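Side-chain contacts in prophage pi2 protein 01, integrase (Lactococcus lactis, PDB 3LYS), which probably binds DNA and takes part in its integration and recombination, the chain here being the helical core-binding domain of a tyrosine-recombinase-type phage integrase: residues 54-57 with 58-62; 12-15 with 16-20; 83-86 with 87-91; 74-77 with 78-82; 45-48 with 49-52. The protein carries 1 engineered substitution. One frame throughout, in Å; residues are numbered along the deposited sequence.

Contact 1: 54-57 with 58-62; sequences SSYQ and RALNK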
# COMPACT_ATOMS: atom_id res chain seq x y z
N SER A 54 -9.91 -5.75 7.27
CA SER A 54 -9.53 -7.13 7.54
C SER A 54 -8.63 -7.65 6.42
O SER A 54 -7.55 -8.19 6.69
CB SER A 54 -10.77 -8.02 7.66
OG SER A 54 -11.55 -7.66 8.80
N SER A 55 -9.08 -7.50 5.18
CA SER A 55 -8.30 -7.93 4.02
C SER A 55 -6.89 -7.43 4.18
O SER A 55 -5.94 -8.21 4.23
CB SER A 55 -8.85 -7.32 2.72
OG SER A 55 -9.95 -8.04 2.22
N TYR A 56 -6.77 -6.11 4.25
CA TYR A 56 -5.49 -5.45 4.38
C TYR A 56 -4.68 -5.98 5.54
O TYR A 56 -3.50 -6.30 5.39
CB TYR A 56 -5.70 -3.93 4.50
CG TYR A 56 -4.42 -3.15 4.55
CD1 TYR A 56 -4.00 -2.54 5.74
CD2 TYR A 56 -3.58 -3.05 3.44
CE1 TYR A 56 -2.78 -1.86 5.83
CE2 TYR A 56 -2.36 -2.38 3.52
CZ TYR A 56 -1.97 -1.79 4.72
OH TYR A 56 -0.74 -1.18 4.81
N GLN A 57 -5.30 -6.09 6.71
CA GLN A 57 -4.60 -6.60 7.89
C GLN A 57 -4.08 -8.01 7.62
O GLN A 57 -2.97 -8.37 8.00
CB GLN A 57 -5.56 -6.60 9.09
CG GLN A 57 -4.91 -6.91 10.43
CD GLN A 57 -3.63 -6.12 10.66
OE1 GLN A 57 -2.53 -6.65 10.53
NE2 GLN A 57 -3.77 -4.84 10.98
N ARG A 58 -4.91 -8.80 6.94
CA ARG A 58 -4.55 -10.17 6.60
C ARG A 58 -3.37 -10.18 5.61
O ARG A 58 -2.42 -10.93 5.79
CB ARG A 58 -5.77 -10.86 6.02
CG ARG A 58 -5.72 -12.38 6.03
CD ARG A 58 -7.12 -12.95 5.84
NE ARG A 58 -8.04 -12.61 6.93
CZ ARG A 58 -9.18 -11.93 6.84
NH1 ARG A 58 -9.86 -11.73 7.95
NH2 ARG A 58 -9.64 -11.45 5.69
N ALA A 59 -3.44 -9.35 4.56
CA ALA A 59 -2.37 -9.25 3.58
C ALA A 59 -1.11 -8.84 4.34
O ALA A 59 -0.03 -9.37 4.13
CB ALA A 59 -2.70 -8.21 2.51
N LEU A 60 -1.27 -7.88 5.24
CA LEU A 60 -0.17 -7.40 6.03
C LEU A 60 0.41 -8.50 6.89
O LEU A 60 1.63 -8.60 7.02
CB LEU A 60 -0.63 -6.24 6.90
CG LEU A 60 0.04 -4.89 6.62
CD1 LEU A 60 -0.14 -4.49 5.19
CD2 LEU A 60 -0.55 -3.85 7.53
N ASN A 61 -0.43 -9.34 7.48
CA ASN A 61 0.07 -10.44 8.31
C ASN A 61 0.88 -11.41 7.47
O ASN A 61 2.04 -11.69 7.78
CB ASN A 61 -1.08 -11.19 9.00
CG ASN A 61 -1.69 -10.39 10.15
OD1 ASN A 61 -1.03 -10.07 11.15
ND2 ASN A 61 -2.97 -10.08 10.02
N LYS A 62 0.29 -11.92 6.39
CA LYS A 62 0.97 -12.86 5.51
C LYS A 62 2.36 -12.32 5.18
O LYS A 62 3.34 -13.05 5.15
CB LYS A 62 0.13 -13.07 4.24
CG LYS A 62 0.72 -14.00 3.16
CD LYS A 62 1.00 -15.40 3.69
CE LYS A 62 -0.23 -16.05 4.31
NZ LYS A 62 0.07 -17.35 4.98
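Tyr56 and Leu60 meet because a chi1 of -177° sets Tyr56 CG anti to the backbone N and beside the carbonyl carbon. The ring then leans toward the next turn of helix 53-64, where Leu60 spreads both methyls against it. Leu60 CD1 lies over one ring face, 3.7 Å from the Tyr56 ring centroid and displaced toward the rim. This is a CH-pi contact. Leu60 CD2 sits nearer Tyr56 CE1, at 3.4 Å. The Tyr56 OH is turned to His76 ND1 on helix 69-88, with which it probably hydrogen-bonds.

Arg58 reaches back by one turn. A bend at chi3 of -63° folds its chain so that one guanidinium face looks toward the Ser54 backbone. Arg58 NH1 lies 3.8 Å from Ser54 CB, a packing contact. Gln57 and Asn61 approach with their amide planes 49° apart. Gln57 CG packs 3.7 Å from Asn61 ND2, while Gln57 NE2 bonds to Ala100 O.

Backbone bonds hold the turn under all three pairs. Leu60 N gives to Tyr56 O at 2.7 Å, and Asn61 N to Gln57 O at 2.8 Å. The chemistry thus divides around the helix. Tyr56 and Leu60 form a buried apolar side facing the core, with the tyrosine hydroxyl turned to a histidine, while Ser54 and Arg58 form an exposed polar side.

Contact 2: 12-15 with 16-20; sequences FKDW and MELYK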
# COMPACT_ATOMS: atom_id res chain seq x y z
N PHE A 12 -1.45 2.04 -7.37
CA PHE A 12 -0.26 2.48 -6.66
C PHE A 12 0.79 3.02 -7.63
O PHE A 12 1.34 4.09 -7.40
CB PHE A 12 0.33 1.33 -5.83
CG PHE A 12 1.43 1.75 -4.89
CD1 PHE A 12 2.76 1.68 -5.28
CD2 PHE A 12 1.14 2.23 -3.62
CE1 PHE A 12 3.78 2.07 -4.42
CE2 PHE A 12 2.15 2.62 -2.75
CZ PHE A 12 3.48 2.54 -3.15
N LYS A 13 1.05 2.29 -8.70
CA LYS A 13 2.03 2.73 -9.69
C LYS A 13 1.58 4.07 -10.25
O LYS A 13 2.35 5.03 -10.25
CB LYS A 13 2.14 1.70 -10.82
CG LYS A 13 3.15 2.04 -11.90
CD LYS A 13 3.30 0.89 -12.91
CE LYS A 13 4.41 1.16 -13.92
NZ LYS A 13 4.14 2.33 -14.81
N ASP A 14 0.33 4.13 -10.70
CA ASP A 14 -0.27 5.34 -11.25
C ASP A 14 0.02 6.51 -10.31
O ASP A 14 0.55 7.54 -10.72
CB ASP A 14 -1.79 5.10 -11.39
CG ASP A 14 -2.50 6.16 -12.23
OD1 ASP A 14 -2.30 7.36 -11.96
OD2 ASP A 14 -3.28 5.78 -13.14
N TRP A 15 -0.32 6.32 -9.04
CA TRP A 15 -0.12 7.31 -7.98
C TRP A 15 1.34 7.73 -7.80
O TRP A 15 1.67 8.91 -7.96
CB TRP A 15 -0.64 6.75 -6.64
CG TRP A 15 -0.45 7.67 -5.47
CD1 TRP A 15 -1.16 8.78 -5.19
CD2 TRP A 15 0.59 7.59 -4.47
NE1 TRP A 15 -0.64 9.41 -4.09
CE2 TRP A 15 0.44 8.70 -3.62
CE3 TRP A 15 1.63 6.69 -4.21
CZ2 TRP A 15 1.28 8.95 -2.54
CZ3 TRP A 15 2.48 6.93 -3.13
CH2 TRP A 15 2.29 8.06 -2.31
N MSE A 16 2.20 6.78 -7.48
CA MSE A 16 3.62 7.07 -7.25
C MSE A 16 4.27 7.85 -8.37
O MSE A 16 5.05 8.76 -8.11
CB MSE A 16 4.39 5.77 -6.99
CG MSE A 16 4.45 4.78 -8.16
SE MSE A 16 5.38 3.07 -7.74
CE MSE A 16 7.17 3.73 -7.55
N GLU A 17 3.96 7.49 -9.61
CA GLU A 17 4.54 8.17 -10.76
C GLU A 17 3.99 9.58 -10.90
O GLU A 17 4.56 10.39 -11.63
CB GLU A 17 4.29 7.38 -12.04
CG GLU A 17 4.91 5.99 -12.03
CD GLU A 17 4.77 5.28 -13.36
OE1 GLU A 17 3.77 5.54 -14.07
OE2 GLU A 17 5.65 4.46 -13.69
N LEU A 18 2.90 9.89 -10.21
CA LEU A 18 2.33 11.22 -10.29
C LEU A 18 2.85 12.15 -9.22
O LEU A 18 3.38 13.22 -9.52
CB LEU A 18 0.82 11.17 -10.15
CG LEU A 18 0.04 10.94 -11.43
CD1 LEU A 18 -1.43 10.92 -11.11
CD2 LEU A 18 0.35 12.04 -12.41
N TYR A 19 2.70 11.74 -7.97
CA TYR A 19 3.11 12.59 -6.86
C TYR A 19 4.47 12.29 -6.25
O TYR A 19 4.93 13.06 -5.40
CB TYR A 19 2.05 12.52 -5.76
CG TYR A 19 0.63 12.75 -6.24
CD1 TYR A 19 -0.01 11.83 -7.07
CD2 TYR A 19 -0.08 13.89 -5.87
CE1 TYR A 19 -1.32 12.04 -7.53
CE2 TYR A 19 -1.39 14.12 -6.32
CZ TYR A 19 -2.01 13.19 -7.15
OH TYR A 19 -3.30 13.39 -7.61
N LYS A 20 5.11 11.21 -6.66
CA LYS A 20 6.40 10.87 -6.07
C LYS A 20 7.58 10.91 -7.03
O LYS A 20 8.61 11.51 -6.74
CB LYS A 20 6.30 9.49 -5.43
CG LYS A 20 6.60 9.49 -3.95
CD LYS A 20 5.53 10.21 -3.16
CE LYS A 20 5.98 10.40 -1.73
NZ LYS A 20 4.89 10.95 -0.90
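Met16, present as selenomethionine, makes a Met-aromatic contact with Phe12 one turn earlier on helix 8-19. The selenium comes to the ring obliquely, neither squarely over the face nor at the edge. Its nearest ring atom is Phe12 CE1, 3.8 Å from Met16 SE. A Met16 chi1 of 65° places CG between the backbone N and the carbonyl carbon, and the chain then runs back toward Phe12. Tyr29 and Tyr32 of helix 26-42 also touch Met16.

Trp15 and Tyr19 form a second pair with a different geometry. Their planes are 19° apart, near parallel, but the rings are slid so far that they barely overlap. Trp15 CD1 lies 3.8 Å from Tyr19 CD1. Lys20 runs beside the indole, with its CD 4.0 Å from Trp15 CH2.

On the exposed side, Lys13 and Glu17 make a salt bridge. Lys13 NZ is 2.8 Å from Glu17 OE2 and meets it from above the carboxylate plane, 40° out of it.

Trp15 O accepts two backbone bonds near the helix end, from Tyr19 N and from Leu18 N. The same oxygen lies at the edge of the Tyr19 ring, in its plane, 3.5 Å from Tyr19 CD1.

Contact 3: 83-86 with 87-91; sequences IQCL and IEEGR. Engineered in segment 83-86: Cys85 (natural residue Pro).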
# COMPACT_ATOMS: atom_id res chain seq x y z
N ILE A 83 -3.34 5.70 -0.34
CA ILE A 83 -4.77 5.64 -0.13
C ILE A 83 -5.32 7.01 0.30
O ILE A 83 -6.45 7.37 -0.04
CB ILE A 83 -5.12 4.54 0.89
CG1 ILE A 83 -5.30 3.23 0.15
CG2 ILE A 83 -6.39 4.86 1.61
CD1 ILE A 83 -4.07 2.74 -0.51
N GLN A 84 -4.49 7.77 1.01
CA GLN A 84 -4.87 9.10 1.47
C GLN A 84 -5.44 9.98 0.36
O GLN A 84 -6.57 10.43 0.44
CB GLN A 84 -3.67 9.81 2.08
CG GLN A 84 -3.06 9.08 3.24
CD GLN A 84 -4.08 8.77 4.32
OE1 GLN A 84 -4.89 7.85 4.17
NE2 GLN A 84 -4.04 9.52 5.42
N CYS A 85 -4.64 10.23 -0.67
CA CYS A 85 -5.09 11.06 -1.77
C CYS A 85 -6.38 10.46 -2.31
O CYS A 85 -7.29 11.17 -2.72
CB CYS A 85 -4.02 11.15 -2.88
SG CYS A 85 -4.05 12.73 -3.86
N LEU A 86 -6.49 9.14 -2.27
CA LEU A 86 -7.69 8.51 -2.77
C LEU A 86 -8.89 8.92 -1.93
O LEU A 86 -10.00 9.07 -2.43
CB LEU A 86 -7.52 6.99 -2.77
CG LEU A 86 -8.20 6.22 -3.90
CD1 LEU A 86 -7.91 6.84 -5.26
CD2 LEU A 86 -7.69 4.81 -3.84
N ILE A 87 -8.66 9.11 -0.64
CA ILE A 87 -9.72 9.53 0.26
C ILE A 87 -10.01 11.02 0.05
O ILE A 87 -11.15 11.42 -0.20
CB ILE A 87 -9.32 9.32 1.73
CG1 ILE A 87 -9.15 7.82 2.04
CG2 ILE A 87 -10.35 9.97 2.66
CD1 ILE A 87 -10.43 7.01 1.93
N GLU A 88 -8.96 11.82 0.17
CA GLU A 88 -9.03 13.27 0.00
C GLU A 88 -9.82 13.64 -1.26
O GLU A 88 -10.67 14.53 -1.25
CB GLU A 88 -7.61 13.84 -0.06
CG GLU A 88 -7.40 15.05 0.83
CD GLU A 88 -8.02 16.32 0.24
OE1 GLU A 88 -8.19 17.30 0.99
OE2 GLU A 88 -8.31 16.33 -0.97
N GLU A 89 -9.54 12.91 -2.34
CA GLU A 89 -10.18 13.12 -3.62
C GLU A 89 -11.64 12.70 -3.59
O GLU A 89 -12.40 13.02 -4.50
CB GLU A 89 -9.45 12.33 -4.70
CG GLU A 89 -8.04 12.85 -4.98
CD GLU A 89 -7.30 12.02 -6.00
OE1 GLU A 89 -7.95 11.50 -6.95
OE2 GLU A 89 -6.06 11.92 -5.86
N GLY A 90 -12.02 11.99 -2.54
CA GLY A 90 -13.40 11.55 -2.43
C GLY A 90 -13.74 10.43 -3.41
O GLY A 90 -14.86 10.33 -3.92
N ARG A 91 -12.75 9.58 -3.68
CA ARG A 91 -12.97 8.45 -4.57
C ARG A 91 -13.07 7.18 -3.75
O ARG A 91 -13.66 6.19 -4.18
CB ARG A 91 -11.85 8.34 -5.60
CG ARG A 91 -12.13 9.09 -6.89
CD ARG A 91 -10.84 9.55 -7.54
NE ARG A 91 -10.05 8.44 -8.03
CZ ARG A 91 -8.93 8.55 -8.73
NH1 ARG A 91 -8.29 7.46 -9.12
NH2 ARG A 91 -8.45 9.75 -9.05
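A Schellman motif closes the C-terminal end of helix 69-88, and in it Leu86 meets Arg91 through both backbone and side chain. Arg91 N gives a hydrogen bond to Leu86 O at 3.1 Å, reaching back five residues. Inside this bond, Gly90 N bonds to Ile87 O. Gly90 is the first residue to leave helical geometry, and its positive phi of 72° turns the chain away from the helix. Upstream, Glu89 N still bonds to Cys85 O at 2.9 Å, the ordinary helical pattern.

The side chains of Leu86 and Arg91 meet at about a right angle. Leu86 CD1 lies over one face of the guanidinium, 3.8 Å from Arg91 NE and 3.9 Å from Arg91 NH1. A bend at chi3 of 67° helps turn the arginine end back over the leucine. Its end is also held by a salt bridge, in which Arg91 NH2 is 2.8 Å from Glu89 OE1. The methyl thus packs against the flat face, while NH2 is engaged by the glutamate.

Ile83 and Ile87 touch one turn apart, with Ile83 CG2 4.1 Å from Ile87 CG1. Cys85 is an engineered residue, proline in the natural sequence. The close approach of its SG to Glu89 is doubtful in the model.

Helix 8-19 packs along this end. Trp15 and Tyr19 touch Cys85, and Tyr11 touches Leu86. The loop residue Ile48 also reaches Leu86, while Ile4 of the N-terminal segment lies against Arg91.

Contact 4: 74-77 with 78-82; sequences GFHT and RVRAS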
# COMPACT_ATOMS: atom_id res chain seq x y z
N GLY A 74 7.49 -0.29 6.44
CA GLY A 74 7.71 0.53 5.27
C GLY A 74 6.67 0.27 4.21
O GLY A 74 6.19 1.20 3.55
N PHE A 75 6.31 -0.99 4.02
CA PHE A 75 5.29 -1.36 3.04
C PHE A 75 3.98 -0.65 3.38
O PHE A 75 3.44 0.12 2.59
CB PHE A 75 5.07 -2.86 3.07
CG PHE A 75 3.92 -3.30 2.23
CD1 PHE A 75 3.95 -3.13 0.86
CD2 PHE A 75 2.81 -3.90 2.80
CE1 PHE A 75 2.88 -3.56 0.08
CE2 PHE A 75 1.75 -4.33 2.01
CZ PHE A 75 1.78 -4.16 0.66
N HIS A 76 3.49 -0.93 4.59
CA HIS A 76 2.24 -0.35 5.07
C HIS A 76 2.23 1.16 4.90
O HIS A 76 1.44 1.71 4.12
CB HIS A 76 2.04 -0.72 6.55
CG HIS A 76 0.93 0.04 7.21
ND1 HIS A 76 -0.37 -0.05 6.79
CD2 HIS A 76 0.93 0.88 8.27
CE1 HIS A 76 -1.14 0.70 7.56
NE2 HIS A 76 -0.37 1.27 8.47
N THR A 77 3.12 1.84 5.61
CA THR A 77 3.18 3.29 5.51
C THR A 77 3.04 3.80 4.07
O THR A 77 2.15 4.62 3.79
CB THR A 77 4.48 3.80 6.16
OG1 THR A 77 4.77 5.12 5.68
CG2 THR A 77 5.62 2.88 5.84
N ARG A 78 3.87 3.32 3.15
CA ARG A 78 3.80 3.75 1.75
C ARG A 78 2.43 3.49 1.11
O ARG A 78 1.88 4.34 0.43
CB ARG A 78 4.91 3.09 0.92
CG ARG A 78 6.30 3.75 1.12
CD ARG A 78 7.34 3.28 0.11
NE ARG A 78 8.02 2.04 0.51
CZ ARG A 78 8.79 1.92 1.58
NH1 ARG A 78 9.37 0.75 1.87
NH2 ARG A 78 8.99 2.96 2.38
N VAL A 79 1.86 2.31 1.34
CA VAL A 79 0.56 2.03 0.77
C VAL A 79 -0.46 2.98 1.36
O VAL A 79 -1.34 3.49 0.67
CB VAL A 79 0.10 0.61 1.11
CG1 VAL A 79 -1.27 0.37 0.50
CG2 VAL A 79 1.12 -0.40 0.61
N ARG A 80 -0.35 3.20 2.66
CA ARG A 80 -1.27 4.09 3.35
C ARG A 80 -1.30 5.46 2.68
O ARG A 80 -2.36 5.99 2.37
CB ARG A 80 -0.83 4.22 4.81
CG ARG A 80 -1.71 5.10 5.67
CD ARG A 80 -1.50 4.80 7.15
NE ARG A 80 -2.19 5.77 7.97
CZ ARG A 80 -3.48 6.06 7.86
NH1 ARG A 80 -4.04 6.97 8.67
NH2 ARG A 80 -4.22 5.43 6.96
N ALA A 81 -0.11 6.02 2.44
CA ALA A 81 -0.02 7.32 1.81
C ALA A 81 -0.78 7.38 0.49
O ALA A 81 -1.46 8.36 0.19
CB ALA A 81 1.43 7.68 1.58
N SER A 82 -0.67 6.33 -0.31
CA SER A 82 -1.36 6.33 -1.59
C SER A 82 -2.87 6.29 -1.43
O SER A 82 -3.60 6.78 -2.28
CB SER A 82 -0.93 5.13 -2.42
OG SER A 82 -1.12 3.94 -1.69
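Phe75 and Val79 pack one turn apart on helix 69-88, the longest helix of this core-binding domain. Phe75 CG is anti to the backbone N (chi1 172°), which carries the ring along the helix toward Val79. The valine turns CG1 anti to its own backbone N. That leaves CG2 to meet the phenylalanine. Val79 CG2 lies over one ring face, 3.8 Å from the Phe75 centroid. This is a CH-pi contact. Phe63 meets the Phe75 ring too, with planes nearly parallel, and Leu39 and Thr35 of helix 26-42 touch Phe75.

His76 and Arg80 lie side by side and point the same way. The arginine is extended from CG to NE, and its CB sits over one imidazole face. Arg80 CD is 3.9 Å from His76 NE2. On the other ring nitrogen, His76 ND1 is turned to Tyr56 OH on helix 53-64. The imidazole and guanidinium planes are only 6° apart, but the two groups are not stacked. Arg80 NH2 goes on to a salt bridge with Asp95 and a hydrogen bond with Thr97.

Arg78 takes another course. Its CG is anti to the carbonyl carbon, and a bend at chi3 of -85° folds the guanidinium back over Gly74. Gly74 O sits above the centre of that plane, 3.3 Å from Arg78 CZ, though its modelled place is less sure. Arg78 NE bonds to Thr35 OG1.

The backbone stays helical beneath these pairs. Val79 N bonds to Phe75 O at 3.0 Å, and Arg80 N to His76 O at 2.7 Å.

Contact 5: 45-48 with 49-52; sequences NVLI and SEIT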
# COMPACT_ATOMS: atom_id res chain seq x y z
N ASN A 45 -4.97 -9.52 -8.27
CA ASN A 45 -6.09 -8.80 -8.86
C ASN A 45 -7.00 -8.11 -7.85
O ASN A 45 -8.18 -7.90 -8.12
CB ASN A 45 -6.88 -9.75 -9.74
CG ASN A 45 -6.05 -10.33 -10.85
OD1 ASN A 45 -5.57 -9.61 -11.72
ND2 ASN A 45 -5.86 -11.65 -10.83
N VAL A 46 -6.44 -7.75 -6.71
CA VAL A 46 -7.21 -7.09 -5.67
C VAL A 46 -7.68 -5.69 -6.08
O VAL A 46 -6.87 -4.81 -6.40
CB VAL A 46 -6.37 -6.98 -4.38
CG1 VAL A 46 -7.26 -6.67 -3.21
CG2 VAL A 46 -5.59 -8.27 -4.16
N LEU A 47 -8.99 -5.48 -6.09
CA LEU A 47 -9.55 -4.17 -6.44
C LEU A 47 -9.63 -3.28 -5.23
O LEU A 47 -10.10 -3.68 -4.16
CB LEU A 47 -10.95 -4.30 -7.04
CG LEU A 47 -11.01 -4.25 -8.55
CD1 LEU A 47 -10.22 -5.40 -9.13
CD2 LEU A 47 -12.45 -4.29 -8.99
N ILE A 48 -9.18 -2.05 -5.40
CA ILE A 48 -9.17 -1.07 -4.34
C ILE A 48 -10.53 -1.00 -3.60
O ILE A 48 -10.59 -0.80 -2.38
CB ILE A 48 -8.79 0.29 -4.92
CG1 ILE A 48 -8.57 1.31 -3.82
CG2 ILE A 48 -9.85 0.73 -5.91
CD1 ILE A 48 -7.27 1.13 -3.09
N SER A 49 -11.62 -1.19 -4.34
CA SER A 49 -12.97 -1.13 -3.77
C SER A 49 -13.40 -2.39 -3.04
O SER A 49 -14.49 -2.44 -2.48
CB SER A 49 -13.99 -0.83 -4.87
OG SER A 49 -14.02 -1.89 -5.79
N GLU A 50 -12.55 -3.42 -3.06
CA GLU A 50 -12.87 -4.68 -2.39
C GLU A 50 -12.06 -4.80 -1.10
O GLU A 50 -12.43 -5.54 -0.19
CB GLU A 50 -12.53 -5.87 -3.28
CG GLU A 50 -13.32 -6.00 -4.58
CD GLU A 50 -12.63 -6.98 -5.55
OE1 GLU A 50 -12.22 -8.08 -5.11
OE2 GLU A 50 -12.49 -6.65 -6.75
N ILE A 51 -10.96 -4.08 -1.03
CA ILE A 51 -10.10 -4.11 0.14
C ILE A 51 -10.87 -3.66 1.39
O ILE A 51 -11.60 -2.67 1.35
CB ILE A 51 -8.90 -3.19 -0.05
CG1 ILE A 51 -8.25 -3.48 -1.40
CG2 ILE A 51 -7.90 -3.40 1.07
CD1 ILE A 51 -7.20 -2.48 -1.77
N THR A 52 -10.70 -4.41 2.48
CA THR A 52 -11.36 -4.09 3.76
C THR A 52 -10.30 -4.03 4.86
O THR A 52 -9.19 -4.52 4.67
CB THR A 52 -12.41 -5.15 4.14
OG1 THR A 52 -11.76 -6.36 4.51
CG2 THR A 52 -13.33 -5.42 2.97
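Leu47 O is gripped by two backbone donors, Glu50 N at 2.7 Å and Ile51 N at 3.3 Å. The bond to Glu50 closes a type I beta turn, with Ile48 and Ser49 at its corners. The two donors use the oxygen differently. Ile51 N lies nearly along the C=O axis, while Glu50 N stands above the carbonyl plane, 48° out of it. This turn lies in the loop between helix 26-42 and helix 53-64.

Apolar side chains gather round Ile51. Its chi1 of -49° puts CG1 anti to the carbonyl carbon, back toward the start of the turn. There Ile51 CG1 touches Val46 CG1 at 3.8 Å, the two side chains crossing at about a right angle. Ile51 CD1 extends further, to Ile48 CD1 at 3.8 Å. Ile8 of helix 8-19 touches all three, Val46, Ile48 and Ile51.

Thr52 follows as the N-cap of helix 53-64, its OG1 accepting from Ser55 N. Glu50 folds toward Leu47, but the closeness of its carboxylate there is doubtful.

The chemistry is that of a tight turn. One carbonyl satisfies two N-H groups, and the fold-back brings Val46, Ile48 and Ile51 together as an apolar patch against Ile8 of helix 8-19.

The five contacts lie on three helices and one loop of a single small domain. Contacts 3 and 4 follow each other along helix 69-88, their centres 14 Å apart. Contact 1 joins contact 4 from helix 53-64, with Leu60 CD1 3.7 Å from Phe75 CE2. Contact 2 packs farther along helix 69-88. There Trp15 CE3 is 3.5 Å from Ser82 CB in contact 4, and Tyr19 CE2 is 3.9 Å from SG of the engineered Cys85 in contact 3. Contact 5 reaches contact 3 through Ile48 CG1 and Leu86 CD2, 3.6 Å apart. Contacts 1 and 2 lie on opposite sides of the chain's centre, 23 Å between centres.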